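Local coordinates for protein beta sliding clamp (Bartonella birtlesii LL-WM9, PDB 6PTR) that probably encircles DNA as a ring-shaped head-to-tail homodimer, tethering DNA polymerases and other proteins to it so that replication is processive, at residues Y169-H174 / R181-D186; D150-A155 / A191-E196; Y163-I168 / G254-Y259. All coordinates share one frame; numbering follows the deposited sequence.

Contact 1: Y169-H174 / R181-D186; sequences YFHIVH and RLVATD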
loop_
_atom_site.group_PDB
_atom_site.type_symbol
_atom_site.label_atom_id
_atom_site.label_comp_id
_atom_site.label_asym_id
_atom_site.label_seq_id
_atom_site.Cartn_x
_atom_site.Cartn_y
_atom_site.Cartn_z
ATOM N N TYR C 169 -28.478 11.536 -3.314
ATOM C CA TYR C 169 -29.795 12.152 -3.176
ATOM C C TYR C 169 -30.765 11.062 -2.750
ATOM O O TYR C 169 -31.085 10.174 -3.538
ATOM C CB TYR C 169 -30.223 12.804 -4.484
ATOM C CG TYR C 169 -31.556 13.532 -4.422
ATOM C CD1 TYR C 169 -31.848 14.391 -3.370
ATOM C CD2 TYR C 169 -32.527 13.346 -5.407
ATOM C CE1 TYR C 169 -33.087 15.067 -3.300
ATOM C CE2 TYR C 169 -33.748 14.023 -5.345
ATOM C CZ TYR C 169 -34.006 14.876 -4.298
ATOM O OH TYR C 169 -35.206 15.532 -4.228
ATOM N N PHE C 170 -31.266 11.172 -1.513
ATOM C CA PHE C 170 -32.048 10.163 -0.799
ATOM C C PHE C 170 -33.467 10.721 -0.755
ATOM O O PHE C 170 -33.688 11.749 -0.115
ATOM C CB PHE C 170 -31.421 10.030 0.593
ATOM C CG PHE C 170 -31.980 8.949 1.500
ATOM C CD1 PHE C 170 -31.469 7.666 1.467
ATOM C CD2 PHE C 170 -32.863 9.279 2.513
ATOM C CE1 PHE C 170 -31.919 6.702 2.356
ATOM C CE2 PHE C 170 -33.316 8.303 3.414
ATOM C CZ PHE C 170 -32.835 7.023 3.318
ATOM N N HIS C 171 -34.409 10.102 -1.484
ATOM C CA HIS C 171 -35.704 10.747 -1.698
ATOM C C HIS C 171 -36.782 9.720 -2.016
ATOM O O HIS C 171 -36.501 8.566 -2.352
ATOM C CB HIS C 171 -35.598 11.810 -2.824
ATOM C CG HIS C 171 -35.259 11.255 -4.180
ATOM N ND1 HIS C 171 -34.052 10.655 -4.466
ATOM C CD2 HIS C 171 -35.964 11.251 -5.342
ATOM C CE1 HIS C 171 -34.024 10.299 -5.743
ATOM N NE2 HIS C 171 -35.173 10.656 -6.299
ATOM N N ILE C 172 -38.043 10.181 -1.940
ATOM C CA ILE C 172 -39.224 9.373 -2.198
ATOM C C ILE C 172 -39.728 9.657 -3.600
ATOM O O ILE C 172 -39.719 10.809 -4.059
ATOM C CB ILE C 172 -40.324 9.669 -1.160
ATOM C CG1 ILE C 172 -39.840 9.287 0.242
ATOM C CG2 ILE C 172 -41.609 8.942 -1.497
ATOM C CD1 ILE C 172 -39.224 7.919 0.316
ATOM N N VAL C 173 -40.192 8.610 -4.272
ATOM C CA VAL C 173 -40.766 8.706 -5.611
ATOM C C VAL C 173 -42.206 8.243 -5.490
ATOM O O VAL C 173 -42.467 7.068 -5.195
ATOM C CB VAL C 173 -40.002 7.863 -6.641
ATOM C CG1 VAL C 173 -40.697 7.953 -8.005
ATOM C CG2 VAL C 173 -38.566 8.323 -6.746
ATOM N N HIS C 174 -43.147 9.162 -5.702
ATOM C CA HIS C 174 -44.562 8.875 -5.466
ATOM C C HIS C 174 -45.181 8.143 -6.659
ATOM O O HIS C 174 -46.130 8.605 -7.293
ATOM C CB HIS C 174 -45.312 10.162 -5.150
ATOM C CG HIS C 174 -44.805 10.876 -3.935
ATOM N ND1 HIS C 174 -45.418 10.779 -2.702
ATOM C CD2 HIS C 174 -43.746 11.698 -3.763
ATOM C CE1 HIS C 174 -44.753 11.506 -1.822
ATOM N NE2 HIS C 174 -43.733 12.074 -2.442
ATOM N N ARG C 181 -35.695 6.028 -3.133
ATOM C CA ARG C 181 -34.718 6.032 -4.207
ATOM C C ARG C 181 -33.449 6.723 -3.750
ATOM O O ARG C 181 -33.491 7.698 -2.990
ATOM C CB ARG C 181 -35.281 6.730 -5.469
ATOM C CG ARG C 181 -34.285 6.891 -6.608
ATOM C CD ARG C 181 -35.040 7.468 -7.829
ATOM N NE ARG C 181 -35.894 6.481 -8.508
ATOM C CZ ARG C 181 -36.726 6.775 -9.500
ATOM N NH1 ARG C 181 -36.847 8.036 -9.916
ATOM N NH2 ARG C 181 -37.445 5.817 -10.073
ATOM N N LEU C 182 -32.317 6.205 -4.203
ATOM C CA LEU C 182 -31.029 6.854 -4.041
ATOM C C LEU C 182 -30.454 7.075 -5.420
ATOM O O LEU C 182 -30.476 6.152 -6.235
ATOM C CB LEU C 182 -30.037 6.006 -3.236
ATOM C CG LEU C 182 -30.259 5.882 -1.725
ATOM C CD1 LEU C 182 -31.532 5.158 -1.408
ATOM C CD2 LEU C 182 -29.069 5.145 -1.127
ATOM N N VAL C 183 -29.955 8.292 -5.664
ATOM C CA VAL C 183 -29.282 8.658 -6.909
ATOM C C VAL C 183 -27.942 9.293 -6.575
ATOM O O VAL C 183 -27.834 10.134 -5.667
ATOM C CB VAL C 183 -30.135 9.611 -7.774
ATOM C CG1 VAL C 183 -29.310 10.124 -8.984
ATOM C CG2 VAL C 183 -31.396 8.908 -8.274
ATOM N N ALA C 184 -26.911 8.925 -7.338
ATOM C CA ALA C 184 -25.635 9.612 -7.256
ATOM C C ALA C 184 -25.120 9.853 -8.665
ATOM O O ALA C 184 -25.320 9.037 -9.567
ATOM C CB ALA C 184 -24.578 8.801 -6.472
ATOM N N THR C 185 -24.424 10.959 -8.831
ATOM C CA THR C 185 -23.829 11.237 -10.125
ATOM C C THR C 185 -22.633 12.150 -9.930
ATOM O O THR C 185 -22.547 12.909 -8.962
ATOM C CB THR C 185 -24.859 11.866 -11.062
ATOM O OG1 THR C 185 -24.274 12.052 -12.365
ATOM C CG2 THR C 185 -25.285 13.217 -10.532
ATOM N N ASP C 186 -21.708 12.074 -10.882
ATOM C CA ASP C 186 -20.592 13.000 -10.960
ATOM C C ASP C 186 -20.623 13.810 -12.254
ATOM O O ASP C 186 -19.621 14.438 -12.601
ATOM C CB ASP C 186 -19.274 12.232 -10.822
ATOM C CG ASP C 186 -19.032 11.250 -11.957
ATOM O OD1 ASP C 186 -19.873 11.142 -12.883
ATOM O OD2 ASP C 186 -17.985 10.578 -11.907
#
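His-171 carries the side-chain contact, its imidazole sandwiched between a tyrosine of its own strand and the arginine of the next. Its CG sits in the crowded position between backbone N and carbonyl carbon (chi1 64°), which folds the ring back along the strand. One face lies under Tyr-169 CE2, 3.3 Å above the ring plane and over its centre. Arg-181 CB lies over the opposite face in a CH-pi contact, 4.1 Å from the ring centroid and offset toward the rim; CG follows alongside, 3.5 Å from His-171 CE1, while Val-183 CG2 meets the edge. His-171 ND1 donates to Tyr-169 O at 3.1 Å from above the carbonyl plane; that oxygen also accepts from Val-183 N, in plane on a lone pair, so two donors grip it. Tyr-259 OH bonds NE2 and, with ND1 held too, fixes the ring's rotation. Arg-181 runs extended through chi1 and chi2, then bends at chi3 (-75°), which lays one guanidinium face against Val-173 CG2, 3.6 Å from Arg-181 NH1. NE makes a salt bridge to Asp-194. On the face opposite His-171 and Arg-181, Phe-170 CD1 lies 3.8 Å from Leu-182 CD1, the two side chains side by side. Four backbone hydrogen bonds pair Tyr-169 with Val-183 and His-171 with Arg-181, the pairing of the antiparallel beta hairpin formed by strands 167-173 and 179-185 of the central domain.

Contact 2: D150-A155 / A191-E196; sequences DCTQFA and AQVDME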
loop_
_atom_site.group_PDB
_atom_site.type_symbol
_atom_site.label_atom_id
_atom_site.label_comp_id
_atom_site.label_asym_id
_atom_site.label_seq_id
_atom_site.Cartn_x
_atom_site.Cartn_y
_atom_site.Cartn_z
ATOM N N ASP C 150 -24.331 0.334 -1.931
ATOM C CA ASP C 150 -23.452 -0.361 -2.876
ATOM C C ASP C 150 -23.793 -0.034 -4.321
ATOM O O ASP C 150 -22.900 0.003 -5.179
ATOM C CB ASP C 150 -23.538 -1.877 -2.694
ATOM C CG ASP C 150 -22.698 -2.386 -1.543
ATOM O OD1 ASP C 150 -21.757 -1.682 -1.114
ATOM O OD2 ASP C 150 -22.975 -3.519 -1.093
ATOM N N CYS C 151 -25.074 0.176 -4.622
ATOM C CA CYS C 151 -25.443 0.524 -5.996
ATOM C C CYS C 151 -25.024 1.936 -6.400
ATOM O O CYS C 151 -24.942 2.216 -7.604
ATOM C CB CYS C 151 -26.952 0.403 -6.202
ATOM S SG CYS C 151 -27.624 -1.261 -6.185
ATOM N N THR C 152 -24.778 2.841 -5.445
ATOM C CA THR C 152 -24.685 4.262 -5.756
ATOM C C THR C 152 -23.397 4.938 -5.313
ATOM O O THR C 152 -23.031 5.958 -5.908
ATOM C CB THR C 152 -25.872 5.021 -5.143
ATOM O OG1 THR C 152 -25.995 4.678 -3.756
ATOM C CG2 THR C 152 -27.171 4.633 -5.857
ATOM N N GLN C 153 -22.696 4.417 -4.302
ATOM C CA GLN C 153 -21.542 5.136 -3.756
ATOM C C GLN C 153 -20.482 5.437 -4.818
ATOM O O GLN C 153 -19.890 6.526 -4.824
ATOM C CB GLN C 153 -20.925 4.331 -2.616
ATOM C CG GLN C 153 -19.748 5.001 -2.003
ATOM C CD GLN C 153 -19.130 4.117 -0.951
ATOM O OE1 GLN C 153 -19.323 2.896 -0.971
ATOM N NE2 GLN C 153 -18.385 4.717 -0.031
ATOM N N PHE C 154 -20.194 4.481 -5.698
ATOM C CA PHE C 154 -19.094 4.672 -6.638
ATOM C C PHE C 154 -19.312 5.867 -7.554
ATOM O O PHE C 154 -18.333 6.413 -8.077
ATOM C CB PHE C 154 -18.893 3.419 -7.498
ATOM C CG PHE C 154 -19.876 3.313 -8.624
ATOM C CD1 PHE C 154 -21.204 2.961 -8.376
ATOM C CD2 PHE C 154 -19.492 3.610 -9.927
ATOM C CE1 PHE C 154 -22.133 2.887 -9.408
ATOM C CE2 PHE C 154 -20.399 3.529 -10.953
ATOM C CZ PHE C 154 -21.716 3.182 -10.711
ATOM N N ALA C 155 -20.561 6.280 -7.785
ATOM C CA ALA C 155 -20.803 7.343 -8.764
ATOM C C ALA C 155 -20.760 8.736 -8.148
ATOM O O ALA C 155 -20.900 9.727 -8.872
ATOM C CB ALA C 155 -22.152 7.135 -9.467
ATOM N N ALA C 191 -25.991 6.704 -11.076
ATOM C CA ALA C 191 -26.540 5.462 -10.563
ATOM C C ALA C 191 -27.874 5.766 -9.895
ATOM O O ALA C 191 -28.000 6.772 -9.194
ATOM C CB ALA C 191 -25.583 4.790 -9.535
ATOM N N GLN C 192 -28.866 4.913 -10.148
ATOM C CA GLN C 192 -30.196 5.045 -9.571
ATOM C C GLN C 192 -30.642 3.696 -9.048
ATOM O O GLN C 192 -30.643 2.713 -9.796
ATOM C CB GLN C 192 -31.206 5.541 -10.618
ATOM C CG GLN C 192 -32.622 5.612 -10.071
ATOM C CD GLN C 192 -33.637 6.047 -11.122
ATOM O OE1 GLN C 192 -33.808 7.227 -11.370
ATOM N NE2 GLN C 192 -34.320 5.087 -11.729
ATOM N N VAL C 193 -31.037 3.641 -7.772
ATOM C CA VAL C 193 -31.593 2.413 -7.201
ATOM C C VAL C 193 -32.884 2.742 -6.467
ATOM O O VAL C 193 -32.962 3.753 -5.759
ATOM C CB VAL C 193 -30.581 1.706 -6.270
ATOM C CG1 VAL C 193 -30.106 2.625 -5.120
ATOM C CG2 VAL C 193 -31.169 0.378 -5.762
ATOM N N ASP C 194 -33.886 1.879 -6.639
ATOM C CA ASP C 194 -35.206 1.986 -6.026
ATOM C C ASP C 194 -35.466 0.792 -5.121
ATOM O O ASP C 194 -34.972 -0.310 -5.374
ATOM C CB ASP C 194 -36.332 2.002 -7.079
ATOM C CG ASP C 194 -36.349 3.267 -7.905
ATOM O OD1 ASP C 194 -35.843 4.291 -7.426
ATOM O OD2 ASP C 194 -36.873 3.239 -9.033
ATOM N N MET C 195 -36.272 1.025 -4.085
ATOM C CA MET C 195 -36.953 -0.057 -3.378
ATOM C C MET C 195 -38.348 0.410 -3.003
ATOM O O MET C 195 -38.637 1.611 -2.974
ATOM C CB MET C 195 -36.207 -0.486 -2.115
ATOM C CG MET C 195 -36.203 0.575 -1.053
ATOM S SD MET C 195 -35.380 0.031 0.462
ATOM C CE MET C 195 -36.663 -0.994 1.189
ATOM N N GLU C 196 -39.224 -0.561 -2.723
ATOM C CA GLU C 196 -40.507 -0.237 -2.129
ATOM C C GLU C 196 -40.263 0.467 -0.806
ATOM O O GLU C 196 -39.486 -0.009 0.025
ATOM C CB GLU C 196 -41.334 -1.505 -1.921
ATOM C CG GLU C 196 -42.696 -1.238 -1.308
ATOM C CD GLU C 196 -43.650 -2.417 -1.453
ATOM O OE1 GLU C 196 -43.598 -3.109 -2.493
ATOM O OE2 GLU C 196 -44.451 -2.645 -0.521
#
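Ala-191 is the principal bump here, a single methyl pressed from strand 189-196 into a hollow beside the C-terminal part of helix 142-152. Cys-151 O makes the closest approach, 3.3 Å from Ala-191 CB. Thr-152 CA closes another side at 3.9 Å from the same CB, Phe-154 CE1 reaches it at 3.9 Å, and Ala-155 CB adds to the wall. Within the turn Phe-154 is steadied by its neighbours: Ala-155 CB lies over the centre of one ring face, and Cys-151 O meets the ring edge in its plane. Two residues along the strand, Val-193 is the second bump. Its CG1 takes the crowded position between backbone N and carbonyl carbon (chi1 57°) and meets Thr-152 CG2 at 3.6 Å, the two side chains crossing at about a right angle. The Thr-152 methyl thus wedges between the two strand residues, 4.0 Å from Ala-191 CB. The threonine can offer carbon here because OG1 turns back to Leu-148 O, one helical turn earlier. Cys-151 packs beside the threonine methyl against the same valine: its CB is 3.9 Å from Val-193 CB, and its SG 3.9 Å from Val-193 CG2. No hydrogen bond crosses the interface, which is made by carbon groups, a sulfur and one carbonyl oxygen. Farther out, the Phe-154 ring reaches helix 336-345. Helix 142-152 here packs on the antiparallel sheet that continues into strand 372-376, the helix-on-sheet layering of the beta subunit ring, whose helices line the central hole.

Contact 3: Y163-I168 / G254-Y259; sequences YYLNGI and GTFPDY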
loop_
_atom_site.group_PDB
_atom_site.type_symbol
_atom_site.label_atom_id
_atom_site.label_comp_id
_atom_site.label_asym_id
_atom_site.label_seq_id
_atom_site.Cartn_x
_atom_site.Cartn_y
_atom_site.Cartn_z
ATOM N N TYR C 163 -20.334 20.820 -5.214
ATOM C CA TYR C 163 -20.479 20.339 -3.836
ATOM C C TYR C 163 -21.794 19.599 -3.614
ATOM O O TYR C 163 -21.830 18.641 -2.827
ATOM C CB TYR C 163 -20.340 21.491 -2.833
ATOM C CG TYR C 163 -21.610 22.292 -2.637
ATOM C CD1 TYR C 163 -22.446 22.067 -1.541
ATOM C CD2 TYR C 163 -21.980 23.266 -3.556
ATOM C CE1 TYR C 163 -23.621 22.801 -1.371
ATOM C CE2 TYR C 163 -23.143 23.998 -3.396
ATOM C CZ TYR C 163 -23.960 23.765 -2.308
ATOM O OH TYR C 163 -25.111 24.507 -2.174
ATOM N N TYR C 164 -22.882 19.988 -4.286
ATOM C CA TYR C 164 -24.119 19.263 -4.014
ATOM C C TYR C 164 -24.253 18.005 -4.847
ATOM O O TYR C 164 -25.281 17.336 -4.751
ATOM C CB TYR C 164 -25.373 20.149 -4.177
ATOM C CG TYR C 164 -25.518 20.941 -5.451
ATOM C CD1 TYR C 164 -25.888 20.324 -6.645
ATOM C CD2 TYR C 164 -25.355 22.322 -5.444
ATOM C CE1 TYR C 164 -26.047 21.076 -7.822
ATOM C CE2 TYR C 164 -25.502 23.071 -6.599
ATOM C CZ TYR C 164 -25.850 22.447 -7.783
ATOM O OH TYR C 164 -26.003 23.209 -8.925
ATOM N N LEU C 165 -23.251 17.687 -5.676
ATOM C CA LEU C 165 -23.102 16.351 -6.229
ATOM C C LEU C 165 -22.225 15.465 -5.355
ATOM O O LEU C 165 -22.082 14.282 -5.657
ATOM C CB LEU C 165 -22.494 16.406 -7.647
ATOM C CG LEU C 165 -23.322 17.110 -8.734
ATOM C CD1 LEU C 165 -22.746 16.774 -10.099
ATOM C CD2 LEU C 165 -24.775 16.701 -8.676
ATOM N N ASN C 166 -21.637 16.003 -4.285
ATOM C CA ASN C 166 -20.728 15.233 -3.426
ATOM C C ASN C 166 -21.522 14.486 -2.350
ATOM O O ASN C 166 -21.261 14.593 -1.166
ATOM C CB ASN C 166 -19.682 16.147 -2.792
ATOM C CG ASN C 166 -18.463 16.382 -3.699
ATOM O OD1 ASN C 166 -17.323 16.064 -3.332
ATOM N ND2 ASN C 166 -18.706 16.922 -4.888
ATOM N N GLY C 167 -22.502 13.719 -2.793
ATOM C CA GLY C 167 -23.309 12.950 -1.857
ATOM C C GLY C 167 -24.348 12.190 -2.638
ATOM O O GLY C 167 -24.318 12.167 -3.870
ATOM N N ILE C 168 -25.283 11.581 -1.917
ATOM C CA ILE C 168 -26.327 10.764 -2.526
ATOM C C ILE C 168 -27.669 11.426 -2.276
ATOM O O ILE C 168 -27.970 11.825 -1.146
ATOM C CB ILE C 168 -26.331 9.335 -1.958
ATOM C CG1 ILE C 168 -25.065 8.593 -2.363
ATOM C CG2 ILE C 168 -27.593 8.576 -2.431
ATOM C CD1 ILE C 168 -25.005 7.168 -1.765
ATOM N N GLY C 254 -28.015 22.230 -0.329
ATOM C CA GLY C 254 -28.141 22.567 -1.736
ATOM C C GLY C 254 -29.308 21.809 -2.325
ATOM O O GLY C 254 -29.976 21.023 -1.649
ATOM N N THR C 255 -29.562 22.061 -3.598
ATOM C CA THR C 255 -30.649 21.396 -4.309
ATOM C C THR C 255 -30.059 20.450 -5.352
ATOM O O THR C 255 -29.297 20.885 -6.217
ATOM C CB THR C 255 -31.568 22.419 -4.966
ATOM O OG1 THR C 255 -32.116 23.267 -3.948
ATOM C CG2 THR C 255 -32.697 21.715 -5.686
ATOM N N PHE C 256 -30.435 19.173 -5.287
ATOM C CA PHE C 256 -29.922 18.193 -6.245
ATOM C C PHE C 256 -30.530 18.434 -7.633
ATOM O O PHE C 256 -31.682 18.861 -7.749
ATOM C CB PHE C 256 -30.248 16.781 -5.750
ATOM C CG PHE C 256 -29.397 15.703 -6.350
ATOM C CD1 PHE C 256 -28.095 15.522 -5.915
ATOM C CD2 PHE C 256 -29.891 14.873 -7.358
ATOM C CE1 PHE C 256 -27.286 14.527 -6.459
ATOM C CE2 PHE C 256 -29.096 13.863 -7.895
ATOM C CZ PHE C 256 -27.777 13.695 -7.430
ATOM N N PRO C 257 -29.773 18.184 -8.711
ATOM C CA PRO C 257 -30.318 18.426 -10.058
ATOM C C PRO C 257 -31.507 17.537 -10.392
ATOM O O PRO C 257 -31.768 16.516 -9.754
ATOM C CB PRO C 257 -29.135 18.127 -11.001
ATOM C CG PRO C 257 -27.901 18.287 -10.136
ATOM C CD PRO C 257 -28.329 17.873 -8.730
ATOM N N ASP C 258 -32.226 17.960 -11.434
ATOM C CA ASP C 258 -33.397 17.253 -11.960
ATOM C C ASP C 258 -32.887 16.071 -12.786
ATOM O O ASP C 258 -32.926 16.049 -14.018
ATOM C CB ASP C 258 -34.252 18.224 -12.762
ATOM C CG ASP C 258 -35.550 17.616 -13.264
ATOM O OD1 ASP C 258 -35.860 16.459 -12.927
ATOM O OD2 ASP C 258 -36.249 18.330 -14.007
ATOM N N TYR C 259 -32.385 15.065 -12.055
ATOM C CA TYR C 259 -31.650 13.957 -12.659
ATOM C C TYR C 259 -32.509 13.112 -13.586
ATOM O O TYR C 259 -31.963 12.432 -14.455
ATOM C CB TYR C 259 -31.036 13.056 -11.570
ATOM C CG TYR C 259 -32.121 12.356 -10.794
ATOM C CD1 TYR C 259 -32.639 11.136 -11.239
ATOM C CD2 TYR C 259 -32.693 12.946 -9.674
ATOM C CE1 TYR C 259 -33.682 10.520 -10.582
ATOM C CE2 TYR C 259 -33.751 12.322 -9.000
ATOM C CZ TYR C 259 -34.234 11.124 -9.467
ATOM O OH TYR C 259 -35.282 10.497 -8.849
#
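Tyr-163 and Tyr-164 both hold CG in the crowded position between backbone N and carbonyl carbon (chi1 82° and 51°), which swings their rings out from a 3-10 turn toward the loop 254-259. Phe-256 instead sets CG anti to its backbone N (chi1 -160°), and its ring drops back toward the turn although the CB bond points away. Turn and loop together form part of the peptide-binding pocket of the beta subunit, here occupied by griselimycin: Tyr-164 and Pro-257 pack on side chains of the bound peptide, and Asp-258 adds backbone hydrogen bonding to it. Inside the contact, Thr-255 O hangs over one face of the Tyr-164 ring, 3.5 Å from CD1 and displaced toward the rim. The same ring crosses Pro-257 obliquely, its CE1 4.0 Å from Pro-257 CD. Leu-165 CD2 meets two residues of the loop, 3.7 Å from Pro-257 CD and 4.0 Å from Phe-256 CE1, so one methyl bridges proline and phenylalanine. Phe-256 is held in turn by Pro-257 CD above one of its own faces, while Tyr-164 O approaches the ring edge near its plane, 3.5 Å from Phe-256 CD1. No hydrogen bond joins the two segments, and the fit is made by rings, a leucine methyl, proline methylenes and carbonyl oxygens. At the more exposed end, Tyr-163 OH hydrogen-bonds the carbonyl oxygen of Asp-253. Next to it Gly-254, with no side chain in the way, brings its CA to 3.6 Å from Tyr-163 OH.

From the N terminus, residues 150-155 come first, followed by 163-168 and 169-174. The hairpin of contact 1 shuts the shortest loop when 181-186 returns beside 169-174. Contact 2 closes next, as 191-196 meets the helix end, and contact 3 closes last, as 254-259 reaches the turn. Contact 1 therefore lies within the spans of both others, while contacts 2 and 3 cross. Contacts 1 and 2 share the sheet through neighbouring strands 179-185 and 189-196, with a probable backbone hydrogen bond between Ala-184 O and Ala-191 N. Contacts 1 and 3 meet where Tyr-169 CB packs on Phe-256 CG, so helix, sheet and pocket loop are tied together within the central domain.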